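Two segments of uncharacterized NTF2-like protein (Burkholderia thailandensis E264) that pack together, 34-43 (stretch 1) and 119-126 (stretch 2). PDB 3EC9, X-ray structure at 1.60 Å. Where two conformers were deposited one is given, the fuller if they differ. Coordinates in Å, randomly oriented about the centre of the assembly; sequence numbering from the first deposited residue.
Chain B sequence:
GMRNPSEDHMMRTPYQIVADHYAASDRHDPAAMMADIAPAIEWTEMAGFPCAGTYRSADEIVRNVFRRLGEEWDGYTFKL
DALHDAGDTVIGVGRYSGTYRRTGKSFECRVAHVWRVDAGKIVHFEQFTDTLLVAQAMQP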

# COMPACT_ATOMS: atom_id res chain seq x y z
N MSE B 34 -7.67 -18.18 -9.28
CA MSE B 34 -6.32 -18.63 -9.58
C MSE B 34 -6.06 -18.97 -11.06
O MSE B 34 -4.94 -19.31 -11.44
CB MSE B 34 -5.94 -19.87 -8.71
CG MSE B 34 -6.03 -19.69 -7.20
SE MSE B 34 -4.50 -18.61 -6.55
CE MSE B 34 -5.43 -16.98 -6.48
N ALA B 35 -7.07 -18.78 -11.90
CA ALA B 35 -7.04 -19.24 -13.32
C ALA B 35 -5.88 -18.63 -14.11
O ALA B 35 -5.31 -19.31 -15.01
CB ALA B 35 -8.34 -18.95 -14.03
N ASP B 36 -5.54 -17.36 -13.83
CA ASP B 36 -4.52 -16.65 -14.60
C ASP B 36 -3.19 -16.51 -13.84
O ASP B 36 -2.30 -15.77 -14.28
CB ASP B 36 -5.01 -15.28 -15.05
CG ASP B 36 -6.23 -15.37 -15.94
OD1 ASP B 36 -6.20 -16.16 -16.94
OD2 ASP B 36 -7.22 -14.69 -15.63
N ILE B 37 -3.05 -17.24 -12.73
CA ILE B 37 -1.82 -17.21 -11.96
C ILE B 37 -0.72 -17.96 -12.71
O ILE B 37 -0.88 -19.13 -13.08
CB ILE B 37 -2.05 -17.82 -10.56
CG1 ILE B 37 -3.02 -16.95 -9.77
CG2 ILE B 37 -0.77 -17.94 -9.73
CD1 ILE B 37 -2.52 -15.54 -9.27
N ALA B 38 0.42 -17.29 -12.89
CA ALA B 38 1.55 -17.91 -13.61
C ALA B 38 2.22 -18.97 -12.76
O ALA B 38 2.23 -18.91 -11.51
CB ALA B 38 2.57 -16.87 -13.99
N PRO B 39 2.78 -19.99 -13.42
CA PRO B 39 3.67 -20.93 -12.74
C PRO B 39 4.75 -20.21 -11.93
O PRO B 39 5.12 -20.65 -10.84
CB PRO B 39 4.32 -21.66 -13.90
CG PRO B 39 3.28 -21.67 -14.96
CD PRO B 39 2.59 -20.33 -14.84
N ALA B 40 5.25 -19.11 -12.48
CA ALA B 40 6.34 -18.36 -11.88
C ALA B 40 5.85 -17.29 -10.88
O ALA B 40 6.60 -16.42 -10.51
CB ALA B 40 7.15 -17.71 -13.00
N ILE B 41 4.60 -17.40 -10.44
CA ILE B 41 4.02 -16.40 -9.52
C ILE B 41 4.90 -16.10 -8.29
O ILE B 41 5.42 -17.02 -7.67
CB ILE B 41 2.61 -16.88 -8.99
CG1 ILE B 41 1.89 -15.80 -8.17
CG2 ILE B 41 2.75 -18.16 -8.19
CD1 ILE B 41 1.65 -14.52 -8.93
N GLU B 42 5.03 -14.82 -7.92
CA GLU B 42 5.50 -14.38 -6.62
C GLU B 42 4.39 -13.53 -5.99
O GLU B 42 4.10 -12.44 -6.47
CB GLU B 42 6.82 -13.62 -6.76
CG GLU B 42 7.92 -14.51 -7.34
CD GLU B 42 9.27 -13.82 -7.46
OE1 GLU B 42 9.43 -12.68 -6.96
OE2 GLU B 42 10.18 -14.44 -8.07
N TRP B 43 3.75 -14.06 -4.96
CA TRP B 43 2.62 -13.43 -4.30
C TRP B 43 3.04 -13.13 -2.85
O TRP B 43 3.24 -14.03 -2.03
CB TRP B 43 1.43 -14.38 -4.35
CG TRP B 43 0.22 -13.93 -3.67
CD1 TRP B 43 0.05 -13.69 -2.31
CD2 TRP B 43 -1.06 -13.70 -4.26
NE1 TRP B 43 -1.23 -13.34 -2.04
CE2 TRP B 43 -1.95 -13.35 -3.21
CE3 TRP B 43 -1.56 -13.80 -5.56
CZ2 TRP B 43 -3.31 -13.05 -3.42
CZ3 TRP B 43 -2.94 -13.47 -5.78
CH2 TRP B 43 -3.78 -13.11 -4.70
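Stretch 2 119-126: AGKIVHFE

Stretch 2 enters through a loop at Ala119 and Gly120, where both residues have positive phi, a conformation glycine adopts easily, and then runs as a strand from Lys121 to Glu126, extended except at Val123, where psi drops to -20° opposite the corner of stretch 1. It lies alongside stretch 1 as a parallel strand, its axis 4.6 Å from that of strand 41-43 at closest approach and crossing it at 23°.

Backbone hydrogen bonds set the register in two blocks. In the first, Ile122 straddles Ile37: Ile122 N donates to Asp36 O (2.7 Å), and Ile122 O accepts from Ala38 N (2.9 Å). Stretch 1 then turns a corner through Pro39 and Ala40, within a type I turn closed by Ile41 N to Ala38 O (3.0 Å). Pairing resumes beyond it, with Glu42 N donating to Val123 O (3.0 Å) and Phe125 N to Glu42 O (3.0 Å). Glu42 O also receives a CA-H...O contact from His124 CA at 3.2 Å.

Apolar side chains fill the face shared by Ile37, Ile122, Trp43 and Phe125. Ile122 CG2 lies 4.0 Å from both Ile37 CD1 and Ile41 CD1, branched aliphatic chains suiting this buried layer. Phe125 stacks face to face on the six-membered ring of Trp43, the centroids 3.9 Å apart and the planes at 20°; two flat, extensive rings bury much surface here. Elsewhere, the small Ala38 lets its CB meet Val123 CG1 at 3.7 Å.

Glu42 and His124 occupy the other face, partly exposed as befits polar residues, with Glu42 CB 3.5 Å from His124 CD2.

Water completes the polar contacts. The long Lys121 chain carries NZ to one water that donates to Ala35 O and Ile37 O, and to another that donates to Asp36 OD1, so the lysine reaches the acidic side chain through solvent. A third water links Ala40 O to Val123 O at the corner.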

# COMPACT_ATOMS: atom_id res chain seq x y z
N ALA B 119 2.48 -11.78 -20.43
CA ALA B 119 1.99 -12.77 -21.39
C ALA B 119 0.68 -13.39 -20.91
O ALA B 119 0.50 -14.60 -20.95
CB ALA B 119 3.04 -13.86 -21.58
N GLY B 120 -0.22 -12.54 -20.43
CA GLY B 120 -1.55 -12.96 -20.04
C GLY B 120 -1.70 -13.64 -18.69
O GLY B 120 -2.78 -14.13 -18.36
N LYS B 121 -0.60 -13.70 -17.94
CA LYS B 121 -0.62 -14.35 -16.64
C LYS B 121 -0.15 -13.39 -15.55
O LYS B 121 0.80 -12.59 -15.71
CB LYS B 121 0.30 -15.55 -16.61
CG LYS B 121 -0.05 -16.69 -17.61
CD LYS B 121 -1.25 -17.48 -17.15
CE LYS B 121 -1.38 -18.84 -17.84
NZ LYS B 121 -2.68 -19.49 -17.49
N ILE B 122 -0.80 -13.51 -14.41
CA ILE B 122 -0.37 -12.75 -13.24
C ILE B 122 0.92 -13.37 -12.70
O ILE B 122 0.95 -14.54 -12.30
CB ILE B 122 -1.47 -12.80 -12.15
CG1 ILE B 122 -2.76 -12.09 -12.61
CG2 ILE B 122 -0.98 -12.17 -10.83
CD1 ILE B 122 -3.97 -12.37 -11.67
N VAL B 123 1.99 -12.57 -12.71
CA VAL B 123 3.30 -13.03 -12.20
C VAL B 123 3.76 -12.43 -10.86
O VAL B 123 4.67 -12.93 -10.24
CB VAL B 123 4.41 -12.75 -13.22
CG1 VAL B 123 4.21 -13.64 -14.46
CG2 VAL B 123 4.55 -11.30 -13.58
N HIS B 124 3.20 -11.31 -10.46
CA HIS B 124 3.53 -10.73 -9.14
C HIS B 124 2.28 -10.08 -8.52
O HIS B 124 1.46 -9.43 -9.19
CB HIS B 124 4.68 -9.70 -9.22
CG HIS B 124 5.57 -9.69 -8.00
ND1 HIS B 124 5.28 -9.00 -6.84
CD2 HIS B 124 6.77 -10.30 -7.77
CE1 HIS B 124 6.24 -9.19 -5.96
NE2 HIS B 124 7.15 -9.97 -6.49
N PHE B 125 2.18 -10.25 -7.21
CA PHE B 125 1.19 -9.58 -6.35
C PHE B 125 1.93 -9.13 -5.11
O PHE B 125 2.74 -9.89 -4.54
CB PHE B 125 0.09 -10.55 -5.92
CG PHE B 125 -0.76 -10.08 -4.77
CD1 PHE B 125 -0.40 -10.36 -3.45
CD2 PHE B 125 -1.91 -9.35 -5.02
CE1 PHE B 125 -1.22 -9.93 -2.43
CE2 PHE B 125 -2.75 -8.92 -3.97
CZ PHE B 125 -2.39 -9.22 -2.70
N GLU B 126 1.66 -7.90 -4.68
CA GLU B 126 2.18 -7.46 -3.39
C GLU B 126 1.10 -6.66 -2.63
O GLU B 126 0.48 -5.75 -3.20
CB GLU B 126 3.52 -6.73 -3.52
CG GLU B 126 4.10 -6.31 -2.13
CD GLU B 126 5.45 -5.69 -2.19
OE1 GLU B 126 5.98 -5.44 -3.32
OE2 GLU B 126 6.07 -5.53 -1.09
O HOH W 1 -2.34 -20.30 -15.00
O HOH W 2 -4.36 -17.35 -18.39
O HOH W 3 7.49 -13.26 -10.65